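Local atomic coordinates of exoenzyme S (Pseudomonas aeruginosa, PDB entry 6GN8), a protein that probably transfers ADP-ribose from NAD to host-cell proteins through this C-terminal domain, the full-length toxin probably also activating GTPases. Residues G50-A55 with E97-A102; G61-I66 with D130-T135; L87-M92 with Y175-D180; A117-E122 with T194-E199; V141-S144 with T149-T152. The protein carries 2 engineered substitutions. All blocks are in the same frame, centred on the assembly; numbering follows the deposited sequence.

Contact 1: residues G50-A55 with E97-A102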
# COMPACT_ATOMS: atom_id res chain seq x y z
N GLY C 50 -21.70 -16.30 -35.65
CA GLY C 50 -21.53 -15.12 -36.48
C GLY C 50 -21.41 -13.74 -35.87
O GLY C 50 -22.16 -12.84 -36.27
N ILE C 51 -20.42 -13.53 -34.99
CA ILE C 51 -20.18 -12.20 -34.44
C ILE C 51 -19.56 -11.33 -35.57
O ILE C 51 -19.91 -10.16 -35.70
CB ILE C 51 -19.33 -12.21 -33.12
CG1 ILE C 51 -19.02 -10.76 -32.61
CG2 ILE C 51 -18.04 -13.07 -33.19
CD1 ILE C 51 -20.27 -9.93 -32.22
N HIS C 52 -18.71 -11.92 -36.42
CA HIS C 52 -18.05 -11.17 -37.49
C HIS C 52 -18.69 -11.39 -38.84
O HIS C 52 -19.15 -12.49 -39.13
CB HIS C 52 -16.56 -11.53 -37.57
CG HIS C 52 -15.82 -11.24 -36.30
ND1 HIS C 52 -15.25 -12.26 -35.56
CD2 HIS C 52 -15.61 -10.07 -35.67
CE1 HIS C 52 -14.71 -11.67 -34.50
NE2 HIS C 52 -14.90 -10.35 -34.53
N SER C 53 -18.66 -10.33 -39.69
CA SER C 53 -19.12 -10.32 -41.07
C SER C 53 -18.26 -11.25 -41.93
O SER C 53 -17.17 -11.64 -41.50
CB SER C 53 -19.04 -8.90 -41.62
OG SER C 53 -17.70 -8.49 -41.86
N ASP C 54 -18.71 -11.57 -43.16
CA ASP C 54 -17.99 -12.41 -44.12
C ASP C 54 -16.62 -11.82 -44.43
O ASP C 54 -15.64 -12.54 -44.45
CB ASP C 54 -18.78 -12.56 -45.43
CG ASP C 54 -20.06 -13.38 -45.39
OD1 ASP C 54 -20.25 -14.13 -44.40
OD2 ASP C 54 -20.86 -13.29 -46.36
N ALA C 55 -16.55 -10.49 -44.63
CA ALA C 55 -15.34 -9.72 -44.91
C ALA C 55 -14.29 -9.89 -43.84
O ALA C 55 -13.12 -10.07 -44.16
CB ALA C 55 -15.68 -8.25 -45.05
N GLU C 97 -13.03 -3.66 -34.12
CA GLU C 97 -14.00 -2.63 -33.76
C GLU C 97 -15.24 -3.25 -33.15
O GLU C 97 -15.70 -2.80 -32.11
CB GLU C 97 -14.37 -1.79 -34.97
CG GLU C 97 -13.33 -0.74 -35.31
CD GLU C 97 -13.91 0.40 -36.12
OE1 GLU C 97 -13.94 0.29 -37.37
OE2 GLU C 97 -14.35 1.39 -35.50
N LYS C 98 -15.75 -4.33 -33.77
CA LYS C 98 -16.94 -5.07 -33.36
C LYS C 98 -16.72 -5.92 -32.10
O LYS C 98 -17.66 -6.15 -31.34
CB LYS C 98 -17.42 -5.99 -34.50
CG LYS C 98 -17.95 -5.25 -35.71
CD LYS C 98 -18.52 -6.19 -36.77
CE LYS C 98 -19.01 -5.42 -37.96
NZ LYS C 98 -19.55 -6.31 -39.02
N SER C 99 -15.48 -6.40 -31.89
CA SER C 99 -15.14 -7.34 -30.83
C SER C 99 -15.10 -6.75 -29.44
O SER C 99 -15.72 -7.33 -28.56
CB SER C 99 -13.80 -8.02 -31.13
OG SER C 99 -13.99 -8.89 -32.23
N GLY C 100 -14.34 -5.68 -29.23
CA GLY C 100 -14.17 -5.10 -27.90
C GLY C 100 -13.46 -6.02 -26.91
O GLY C 100 -12.76 -6.96 -27.32
N GLN C 101 -13.66 -5.77 -25.60
CA GLN C 101 -13.04 -6.53 -24.50
C GLN C 101 -13.87 -7.78 -24.09
O GLN C 101 -15.08 -7.69 -23.89
CB GLN C 101 -12.83 -5.63 -23.27
CG GLN C 101 -11.77 -4.52 -23.45
CD GLN C 101 -10.89 -4.27 -22.23
OE1 GLN C 101 -11.18 -4.69 -21.10
NE2 GLN C 101 -9.79 -3.56 -22.43
N ALA C 102 -13.19 -8.93 -23.93
CA ALA C 102 -13.78 -10.20 -23.48
C ALA C 102 -14.10 -10.14 -21.97
O ALA C 102 -13.55 -9.30 -21.25
CB ALA C 102 -12.83 -11.36 -23.77

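Contact 2: residues G61-I66 with D130-T135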
# COMPACT_ATOMS: atom_id res chain seq x y z
N GLY C 61 -8.86 -14.98 -41.69
CA GLY C 61 -8.38 -16.25 -42.24
C GLY C 61 -7.17 -16.12 -43.13
O GLY C 61 -6.18 -16.84 -42.98
N LEU C 62 -7.24 -15.17 -44.09
CA LEU C 62 -6.16 -14.88 -45.03
C LEU C 62 -4.90 -14.51 -44.26
O LEU C 62 -3.82 -15.04 -44.56
CB LEU C 62 -6.58 -13.74 -45.98
CG LEU C 62 -7.55 -14.10 -47.11
CD1 LEU C 62 -8.24 -12.89 -47.62
CD2 LEU C 62 -6.82 -14.85 -48.26
N TYR C 63 -5.04 -13.67 -43.23
CA TYR C 63 -3.93 -13.28 -42.36
C TYR C 63 -3.39 -14.50 -41.62
O TYR C 63 -2.21 -14.79 -41.73
CB TYR C 63 -4.37 -12.18 -41.35
CG TYR C 63 -3.36 -11.88 -40.24
CD1 TYR C 63 -3.34 -12.63 -39.08
CD2 TYR C 63 -2.47 -10.81 -40.36
CE1 TYR C 63 -2.40 -12.39 -38.08
CE2 TYR C 63 -1.54 -10.54 -39.36
CZ TYR C 63 -1.51 -11.34 -38.22
OH TYR C 63 -0.58 -11.12 -37.23
N THR C 64 -4.25 -15.21 -40.85
CA THR C 64 -3.81 -16.31 -39.99
C THR C 64 -3.14 -17.40 -40.79
O THR C 64 -2.06 -17.84 -40.39
CB THR C 64 -4.97 -16.84 -39.13
OG1 THR C 64 -5.55 -15.73 -38.45
CG2 THR C 64 -4.50 -17.86 -38.10
N GLY C 65 -3.74 -17.79 -41.91
CA GLY C 65 -3.22 -18.85 -42.76
C GLY C 65 -1.87 -18.58 -43.39
O GLY C 65 -1.01 -19.48 -43.40
N ILE C 66 -1.64 -17.36 -43.97
CA ILE C 66 -0.36 -17.11 -44.63
C ILE C 66 0.06 -15.64 -44.75
O ILE C 66 1.26 -15.35 -44.76
CB ILE C 66 -0.38 -17.79 -46.04
CG1 ILE C 66 1.06 -17.98 -46.60
CG2 ILE C 66 -1.30 -17.08 -47.05
CD1 ILE C 66 1.22 -19.10 -47.58
N ASP C 130 3.95 -2.48 -34.45
CA ASP C 130 3.25 -1.81 -35.56
C ASP C 130 2.40 -2.81 -36.35
O ASP C 130 1.37 -2.43 -36.93
CB ASP C 130 4.21 -1.06 -36.48
CG ASP C 130 4.66 0.29 -35.95
OD1 ASP C 130 4.14 0.73 -34.89
OD2 ASP C 130 5.53 0.91 -36.60
N GLY C 131 2.83 -4.07 -36.35
CA GLY C 131 2.08 -5.15 -36.99
C GLY C 131 1.04 -5.71 -36.03
O GLY C 131 0.99 -5.32 -34.86
N TYR C 132 0.21 -6.64 -36.52
CA TYR C 132 -0.74 -7.35 -35.65
C TYR C 132 0.07 -8.31 -34.77
O TYR C 132 1.16 -8.72 -35.17
CB TYR C 132 -1.80 -8.09 -36.49
CG TYR C 132 -2.76 -7.15 -37.18
CD1 TYR C 132 -2.48 -6.63 -38.44
CD2 TYR C 132 -3.95 -6.77 -36.56
CE1 TYR C 132 -3.33 -5.70 -39.04
CE2 TYR C 132 -4.82 -5.86 -37.16
CZ TYR C 132 -4.51 -5.34 -38.41
OH TYR C 132 -5.38 -4.48 -39.02
N LEU C 133 -0.43 -8.61 -33.56
CA LEU C 133 0.26 -9.49 -32.61
C LEU C 133 -0.46 -10.85 -32.46
O LEU C 133 -1.48 -10.99 -31.78
CB LEU C 133 0.42 -8.81 -31.24
CG LEU C 133 1.49 -9.42 -30.32
CD1 LEU C 133 2.88 -8.90 -30.69
CD2 LEU C 133 1.22 -9.10 -28.88
N SER C 134 0.11 -11.84 -33.13
CA SER C 134 -0.34 -13.22 -33.09
C SER C 134 0.23 -13.89 -31.83
O SER C 134 1.43 -13.82 -31.52
CB SER C 134 0.10 -13.97 -34.35
OG SER C 134 -0.26 -13.25 -35.52
N THR C 135 -0.67 -14.48 -31.08
CA THR C 135 -0.32 -15.23 -29.89
C THR C 135 -1.07 -16.55 -30.03
O THR C 135 -1.96 -16.66 -30.89
CB THR C 135 -0.61 -14.43 -28.60
OG1 THR C 135 -2.00 -14.33 -28.43
CG2 THR C 135 0.01 -13.04 -28.57

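Contact 3: residues L87-M92 with Y175-D180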
# COMPACT_ATOMS: atom_id res chain seq x y z
N LEU C 87 -6.95 -4.33 -48.13
CA LEU C 87 -8.23 -5.01 -47.92
C LEU C 87 -8.22 -5.92 -46.66
O LEU C 87 -9.18 -5.88 -45.89
CB LEU C 87 -8.65 -5.82 -49.16
CG LEU C 87 -8.98 -5.05 -50.44
CD1 LEU C 87 -9.01 -5.97 -51.64
CD2 LEU C 87 -10.29 -4.32 -50.32
N ILE C 88 -7.13 -6.72 -46.46
CA ILE C 88 -6.97 -7.61 -45.30
C ILE C 88 -6.90 -6.77 -44.02
O ILE C 88 -7.57 -7.09 -43.04
CB ILE C 88 -5.75 -8.59 -45.41
CG1 ILE C 88 -5.91 -9.56 -46.59
CG2 ILE C 88 -5.61 -9.42 -44.13
CD1 ILE C 88 -4.61 -10.38 -46.95
N ASP C 89 -6.12 -5.68 -44.06
CA ASP C 89 -5.95 -4.75 -42.94
C ASP C 89 -7.27 -4.04 -42.58
O ASP C 89 -7.52 -3.87 -41.40
CB ASP C 89 -4.85 -3.72 -43.27
CG ASP C 89 -4.53 -2.71 -42.19
OD1 ASP C 89 -4.23 -3.14 -41.06
OD2 ASP C 89 -4.56 -1.50 -42.48
N GLN C 90 -8.11 -3.66 -43.55
CA GLN C 90 -9.38 -3.01 -43.16
C GLN C 90 -10.41 -4.05 -42.64
O GLN C 90 -11.15 -3.71 -41.72
CB GLN C 90 -10.00 -2.09 -44.23
CG GLN C 90 -9.99 -2.57 -45.66
CD GLN C 90 -10.21 -1.44 -46.65
OE1 GLN C 90 -11.13 -1.46 -47.48
NE2 GLN C 90 -9.35 -0.43 -46.62
N GLY C 91 -10.35 -5.29 -43.13
CA GLY C 91 -11.20 -6.38 -42.64
C GLY C 91 -10.86 -6.77 -41.22
O GLY C 91 -11.75 -7.10 -40.43
N MET C 92 -9.57 -6.72 -40.87
CA MET C 92 -9.11 -7.04 -39.52
C MET C 92 -9.42 -5.90 -38.58
O MET C 92 -9.92 -6.19 -37.49
CB MET C 92 -7.63 -7.38 -39.48
CG MET C 92 -7.34 -8.75 -40.10
SD MET C 92 -5.61 -9.22 -39.94
CE MET C 92 -4.94 -8.14 -40.93
N TYR C 175 -4.07 -9.95 -31.40
CA TYR C 175 -4.21 -8.59 -30.83
C TYR C 175 -4.02 -7.62 -31.99
O TYR C 175 -3.26 -7.90 -32.92
CB TYR C 175 -3.25 -8.33 -29.65
CG TYR C 175 -3.71 -9.05 -28.40
CD1 TYR C 175 -4.63 -8.47 -27.53
CD2 TYR C 175 -3.27 -10.35 -28.12
CE1 TYR C 175 -5.11 -9.16 -26.42
CE2 TYR C 175 -3.74 -11.04 -27.00
CZ TYR C 175 -4.66 -10.44 -26.15
OH TYR C 175 -5.18 -11.12 -25.09
N ASN C 176 -4.77 -6.51 -31.95
CA ASN C 176 -4.82 -5.44 -32.94
C ASN C 176 -3.44 -4.82 -33.21
O ASN C 176 -2.59 -4.81 -32.33
CB ASN C 176 -5.80 -4.36 -32.45
CG ASN C 176 -6.56 -3.61 -33.52
OD1 ASN C 176 -7.51 -2.91 -33.24
ND2 ASN C 176 -6.18 -3.75 -34.77
N LYS C 177 -3.22 -4.31 -34.43
CA LYS C 177 -1.94 -3.67 -34.73
C LYS C 177 -1.84 -2.41 -33.85
O LYS C 177 -2.86 -1.78 -33.60
CB LYS C 177 -1.80 -3.38 -36.24
CG LYS C 177 -2.78 -2.38 -36.78
CD LYS C 177 -2.42 -1.93 -38.19
CE LYS C 177 -3.35 -0.84 -38.70
NZ LYS C 177 -4.72 -1.34 -39.00
N GLU C 178 -0.64 -2.10 -33.33
CA GLU C 178 -0.37 -0.94 -32.46
C GLU C 178 -1.06 -1.05 -31.07
O GLU C 178 -1.33 -0.03 -30.43
CB GLU C 178 -0.73 0.39 -33.15
CG GLU C 178 0.15 0.70 -34.35
CD GLU C 178 -0.21 1.95 -35.13
OE1 GLU C 178 -0.43 1.84 -36.35
OE2 GLU C 178 -0.28 3.04 -34.51
N THR C 179 -1.31 -2.29 -30.60
CA THR C 179 -1.90 -2.51 -29.28
C THR C 179 -0.81 -2.30 -28.25
O THR C 179 0.20 -3.01 -28.24
CB THR C 179 -2.58 -3.88 -29.14
OG1 THR C 179 -3.71 -3.91 -30.00
CG2 THR C 179 -3.06 -4.16 -27.69
N ASP C 180 -1.04 -1.29 -27.41
CA ASP C 180 -0.17 -0.89 -26.32
C ASP C 180 -0.14 -2.00 -25.29
O ASP C 180 -1.18 -2.42 -24.75
CB ASP C 180 -0.65 0.45 -25.71
CG ASP C 180 -0.25 1.71 -26.46
OD1 ASP C 180 0.80 1.69 -27.14
OD2 ASP C 180 -0.96 2.72 -26.33

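Contact 4: residues A117-E122 with T194-E199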
# COMPACT_ATOMS: atom_id res chain seq x y z
N ALA C 117 9.20 -5.85 -31.13
CA ALA C 117 8.99 -4.44 -30.85
C ALA C 117 9.12 -4.08 -29.36
O ALA C 117 9.26 -2.91 -29.04
CB ALA C 117 7.62 -4.03 -31.35
N PHE C 118 9.09 -5.08 -28.46
CA PHE C 118 9.15 -4.82 -27.02
C PHE C 118 10.56 -4.87 -26.47
O PHE C 118 10.75 -4.59 -25.29
CB PHE C 118 8.23 -5.79 -26.27
CG PHE C 118 6.81 -5.66 -26.77
CD1 PHE C 118 6.01 -4.60 -26.36
CD2 PHE C 118 6.31 -6.54 -27.72
CE1 PHE C 118 4.73 -4.44 -26.88
CE2 PHE C 118 5.03 -6.37 -28.24
CZ PHE C 118 4.25 -5.33 -27.81
N ASN C 119 11.55 -5.14 -27.34
CA ASN C 119 12.96 -5.14 -26.98
C ASN C 119 13.39 -3.78 -26.45
O ASN C 119 14.13 -3.69 -25.47
CB ASN C 119 13.81 -5.51 -28.19
CG ASN C 119 14.18 -6.97 -28.26
OD1 ASN C 119 13.33 -7.86 -28.15
ND2 ASN C 119 15.45 -7.23 -28.46
N ALA C 120 12.87 -2.72 -27.08
CA ALA C 120 13.16 -1.33 -26.75
C ALA C 120 12.47 -0.88 -25.45
O ALA C 120 13.06 -0.10 -24.70
CB ALA C 120 12.73 -0.43 -27.89
N VAL C 121 11.23 -1.38 -25.20
CA VAL C 121 10.39 -1.01 -24.05
C VAL C 121 11.02 -1.49 -22.74
O VAL C 121 11.30 -2.68 -22.58
CB VAL C 121 8.93 -1.52 -24.20
CG1 VAL C 121 8.02 -0.88 -23.15
CG2 VAL C 121 8.38 -1.26 -25.60
N GLU C 122 11.22 -0.57 -21.80
CA GLU C 122 11.78 -0.97 -20.51
C GLU C 122 10.65 -1.52 -19.61
O GLU C 122 9.48 -1.27 -19.88
CB GLU C 122 12.57 0.18 -19.83
CG GLU C 122 11.79 1.43 -19.51
CD GLU C 122 12.33 2.27 -18.36
OE1 GLU C 122 12.13 1.88 -17.18
OE2 GLU C 122 12.95 3.32 -18.64
N THR C 194 15.31 -14.58 -23.96
CA THR C 194 14.56 -13.48 -23.36
C THR C 194 13.16 -14.02 -23.03
O THR C 194 12.48 -14.57 -23.90
CB THR C 194 14.55 -12.23 -24.28
OG1 THR C 194 15.90 -11.77 -24.40
CG2 THR C 194 13.70 -11.08 -23.70
N ARG C 195 12.78 -13.92 -21.77
CA ARG C 195 11.53 -14.41 -21.20
C ARG C 195 10.78 -13.21 -20.68
O ARG C 195 11.25 -12.54 -19.75
CB ARG C 195 11.82 -15.44 -20.10
CG ARG C 195 12.75 -16.55 -20.57
CD ARG C 195 11.96 -17.79 -20.79
NE ARG C 195 12.72 -18.87 -21.40
CZ ARG C 195 12.15 -19.98 -21.84
NH1 ARG C 195 12.87 -20.93 -22.40
NH2 ARG C 195 10.84 -20.15 -21.72
N ARG C 196 9.64 -12.91 -21.33
CA ARG C 196 8.87 -11.70 -21.08
C ARG C 196 7.44 -11.96 -20.68
O ARG C 196 6.84 -12.96 -21.07
CB ARG C 196 8.86 -10.80 -22.36
CG ARG C 196 9.56 -9.48 -22.11
CD ARG C 196 9.33 -8.42 -23.17
NE ARG C 196 10.49 -8.28 -24.05
CZ ARG C 196 10.51 -8.70 -25.30
NH1 ARG C 196 9.44 -9.30 -25.83
NH2 ARG C 196 11.60 -8.53 -26.04
N VAL C 197 6.87 -11.01 -19.94
CA VAL C 197 5.47 -11.03 -19.55
C VAL C 197 4.89 -9.69 -20.01
O VAL C 197 5.40 -8.63 -19.64
CB VAL C 197 5.23 -11.34 -18.05
CG1 VAL C 197 3.74 -11.33 -17.72
CG2 VAL C 197 5.85 -12.67 -17.67
N LEU C 198 3.89 -9.75 -20.91
CA LEU C 198 3.25 -8.54 -21.43
C LEU C 198 1.83 -8.48 -20.99
O LEU C 198 1.15 -9.51 -20.89
CB LEU C 198 3.29 -8.47 -22.97
CG LEU C 198 4.62 -8.50 -23.69
CD1 LEU C 198 4.40 -8.73 -25.19
CD2 LEU C 198 5.38 -7.20 -23.50
N GLU C 199 1.33 -7.28 -20.80
CA GLU C 199 -0.06 -7.11 -20.44
C GLU C 199 -0.66 -5.97 -21.28
O GLU C 199 0.00 -4.96 -21.49
CB GLU C 199 -0.18 -6.85 -18.93
CG GLU C 199 -1.53 -6.36 -18.48
CD GLU C 199 -1.51 -5.75 -17.09
OE1 GLU C 199 -0.75 -4.77 -16.87
OE2 GLU C 199 -2.26 -6.24 -16.23

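Contact 5: residues V141-S144 with T149-T152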
# COMPACT_ATOMS: atom_id res chain seq x y z
N VAL C 141 3.45 -24.89 -29.32
CA VAL C 141 3.74 -24.29 -30.64
C VAL C 141 4.44 -22.88 -30.48
O VAL C 141 4.67 -22.19 -31.48
CB VAL C 141 2.51 -24.25 -31.61
CG1 VAL C 141 2.08 -25.65 -32.02
CG2 VAL C 141 1.35 -23.48 -31.01
N ALA C 142 4.83 -22.52 -29.21
CA ALA C 142 5.58 -21.31 -28.82
C ALA C 142 7.03 -21.67 -28.34
O ALA C 142 7.92 -21.75 -29.19
CB ALA C 142 4.82 -20.53 -27.75
N ARG C 143 7.24 -21.95 -27.02
CA ARG C 143 8.56 -22.22 -26.42
C ARG C 143 9.12 -23.67 -26.69
O ARG C 143 8.32 -24.60 -26.83
CB ARG C 143 8.54 -21.90 -24.90
CG ARG C 143 8.49 -23.07 -23.91
CD ARG C 143 7.68 -22.73 -22.68
NE ARG C 143 6.30 -22.41 -23.05
CZ ARG C 143 5.75 -21.20 -22.96
NH1 ARG C 143 4.50 -21.01 -23.33
NH2 ARG C 143 6.46 -20.19 -22.47
N SER C 144 10.48 -23.87 -26.75
CA SER C 144 11.55 -22.86 -26.57
C SER C 144 12.73 -23.01 -27.56
O SER C 144 13.49 -22.05 -27.74
CB SER C 144 12.10 -22.90 -25.14
OG SER C 144 12.78 -24.11 -24.83
N THR C 149 13.01 -14.95 -28.25
CA THR C 149 12.22 -14.20 -27.28
C THR C 149 10.88 -14.95 -27.09
O THR C 149 10.15 -15.17 -28.07
CB THR C 149 12.04 -12.69 -27.59
OG1 THR C 149 11.04 -12.50 -28.57
CG2 THR C 149 13.32 -11.97 -27.97
N ILE C 150 10.62 -15.41 -25.85
CA ILE C 150 9.41 -16.13 -25.42
C ILE C 150 8.58 -15.18 -24.53
O ILE C 150 9.12 -14.68 -23.54
CB ILE C 150 9.72 -17.47 -24.70
CG1 ILE C 150 10.60 -18.43 -25.52
CG2 ILE C 150 8.42 -18.18 -24.26
CD1 ILE C 150 10.00 -18.84 -26.86
N SER C 151 7.28 -14.93 -24.88
CA SER C 151 6.38 -14.02 -24.16
C SER C 151 5.12 -14.71 -23.65
O SER C 151 4.58 -15.60 -24.30
CB SER C 151 5.95 -12.85 -25.04
OG SER C 151 7.04 -12.17 -25.63
N THR C 152 4.65 -14.27 -22.48
CA THR C 152 3.39 -14.67 -21.89
C THR C 152 2.59 -13.37 -21.88
O THR C 152 3.06 -12.35 -21.38
CB THR C 152 3.58 -15.36 -20.52
OG1 THR C 152 4.47 -16.45 -20.69
CG2 THR C 152 2.29 -15.85 -19.92

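Contact 1: residues G50-A55 with E97-A102
His52 and Ser99 make the firm part of this contact. The imidazole NE2 hands its N-H to Ser99 OG at 2.9 Å, nearly straight at 163°, with the hydroxyl oxygen almost exactly in the ring plane. His52 gets there because CG lies beside its backbone N and anti to its carbonyl carbon (chi1 -59°), which swings the ring across to the end of helix 83-99. Ile51 CG2, of the same segment as the histidine, lies 3.7 Å above one face of the His52 ring, toward the rim. Ser99 OG is gripped a second time, bonding back to Ala95 O one turn earlier in its helix, and His52 NE2 leans weakly on that same carbonyl.

Between the two segments the lysine side is looser and faces solvent. Lys98 reaches over as a fully extended chain, its NZ passing 3.7 Å from Ser53 CB as a plain packing contact. The ammonium belongs instead to Glu56 and Asp25, with which it forms salt bridges, so its partners lie on helices 54-77 and 24-36. On the facing segment Ser53 caps helix 54-77: its OG takes a backbone N of the first turn, while Glu56 OE1 returns to Ser53 N, the arrangement of a capping box.

Contact 2: residues G61-I66 with D130-T135
Tyr63 reaches from helix 54-77 to meet Tyr132 and Ser134, and its side chain can be followed outward from CB. CB itself points at the facing segment, and CG stands anti to the backbone N (chi1 170°), which sends the ring straight off the helix. Along one flank, CE2 lies 3.8 Å from Tyr132 CB and a little farther from the CD1 of the same residue. On the other flank CE1 passes 3.4 Å from Ser134 OG. CZ sits between them, in packing distance of Tyr132 CB at 3.7 Å. At the tip, the hydroxyl donates to Ser134 OG over 2.8 Å while also lying 3.3 Å from Tyr132 CB. The same OH accepts a hydrogen bond from Asn72 ND2, so two partners fix a polar atom in a buried place.

The rings of Tyr63 and Tyr132 meet obliquely, with planes at 70° and centroids 5.7 Å apart. The Tyr132 ring runs on toward helix 83-99, where its OH bonds to Asp89. Ser134 begins what appears to be the Ser-Thr-Ser signature of ADP-ribosyltransferases. Strand 133-136, which carries it, pairs with strand 172-175, and the Tyr63 ring lies against Leu174 of that strand, Met92 of helix 83-99 and Leu71 of its own helix.

Contact 3: residues L87-M92 with Y175-D180
The Asp89 carboxylate is the flat group here, and Lys177 NZ comes to its OD1 on the syn side, 2.8 Å away and 23° out of the carboxylate plane. The second oxygen, OD2, stays 3.5 Å from the same NZ, so the salt bridge is one-sided rather than forked. Behind the ammonium, Lys177 CE lies 3.4 Å from Asp89 OD1, which means the last methylene follows the nitrogen in toward the acid. Tyr132 OH, the hydroxyl that the acid shares, is also hydrogen-bonded to Lys177 NZ and closes a triangle with the pair; the two charges would be expected to polarise it.

The lysine sits at the first corner of a type II beta turn running from Asn176 to Thr179, with Glu178 at the second corner in positive phi. This turn lies in the connection between strand 172-175 of the small antiparallel sheet and strand 180-188 of the five-stranded sheet, the two sheets of the ADP-ribosyltransferase core. Its backbone closure, Thr179 N to Asn176 O, is weak, but Thr179 OG1 reinforces it by donating to the same carbonyl oxygen at 2.7 Å, from above the carbonyl plane.

Lys177 starts with CG wedged between its backbone N and carbonyl carbon (chi1 65°), runs straight, and bends only at the last torsion, turning NZ into the acid. The two side chains meet at about a right angle. Lys177 also brushes Ser93 of helix 83-99 and Leu75 of helix 54-77 on the way.

Contact 4: residues A117-E122 with T194-E199
Phe118 and Asn119 lay a loop over Leu198 and Arg196 of strand 194-200, a central strand of the five-stranded mixed sheet in the ADP-ribosyltransferase domain. Phe118 comes first. Its CB rests on one face of the Arg196 guanidinium, 3.7 Å above the plane and toward the rim. Farther out, the Phe118 ring offers a face to Leu198, whose CD1 is a CH-pi donor 4.0 Å from the centroid and 19° off the ring normal, while CD2 of the same leucine touches CG and CD1 of the ring. Both leucine methyls thus lie over the same face of the ring, and Met181 of strand 180-188 adds to the packing round the phenylalanine.

Asn119 follows. The Asn119 and Arg196 side chains cross at about a right angle, with amide and guanidinium planes 69° apart. OD1 approaches the edge of the guanidinium in its plane; the same oxygen accepts a hydrogen bond from Asp116 N. Arg196 is held by a salt bridge from NH1 to Asp116 OD1, and that carboxylate oxygen also takes Phe118 N, so one aspartate ties the loop backbone to the strand's arginine. Beyond Asn119 the chain turns over a weak Val121 N to Phe118 O bond. Arg196 reaches the loop by bending at chi3 (-103°), and its NH2 ends 2.8 Å from Asn119 OD1.

Contact 5: residues V141-S144 with T149-T152
Ile150 turns CG2 anti to its backbone N and CG1 anti to its carbonyl carbon (chi1 -55°), which sets the CG2 methyl and the CG1-CD1 arm against Arg143. The arginine answers with an unusual start: its chi1 of 105° is well away from a staggered position, and the chain then bends at chi2 and again at chi3. This folding brings the guanidinium back over the strand instead of letting it run outward, and the two side chains cross at about a right angle.

The contact is van der Waals packing, with Arg143 CB and CA and then its NH2 against the isoleucine. Arg143 CB sits in the fork of Ile150, 3.8 Å from CG2 and 3.9 Å from CD1. Ile150 CD1 also reaches the backbone, lying 3.7 Å from Arg143 CA and more loosely by Ser144 CA and Ala142 O. At the far end of the arginine, Arg143 NH2 approaches Ile150 CG2 to 3.3 Å, a close approach with an oblique geometry. The peptide between Arg143 and Ser144 is modelled cis, which brings their CA atoms close together. Thr152 packs on an apolar side chain of another protein chain, and Arg143 NE has an acidic side chain of another protein chain at long, weak range, so this corner lies close to a partner.

The loop joins strand 133-136 to strand 149-155. Within the five-stranded sheet, Ile150 is hydrogen-bonded through its backbone to Thr194 and Arg196 of strand 194-200, while Ala142 and Arg143 lean on Phe109 of strand 106-112, which borders strand 149-155 on its other flank.

How the contacts relate
From the N terminus, contact 1 comes first, joining the start of helix 54-77 to the end of helix 83-99. Contact 2 starts on helix 54-77, before contact 1 has closed, and ends at strand 133-136, so the two cross. Contact 3 leaves helix 83-99 inside both loops and reaches the connection after strand 172-175, crossing each. Contacts 2 and 3 meet directly through Tyr132 and Asp89, binding the helical part to the sheets. Contact 4 opens at residues 117-122 and closes on strand 194-200, crossing contacts 2 and 3. Contact 5 is nested inside the loops of contacts 3 and 4, and touches contact 4 through neighbouring sheet strands.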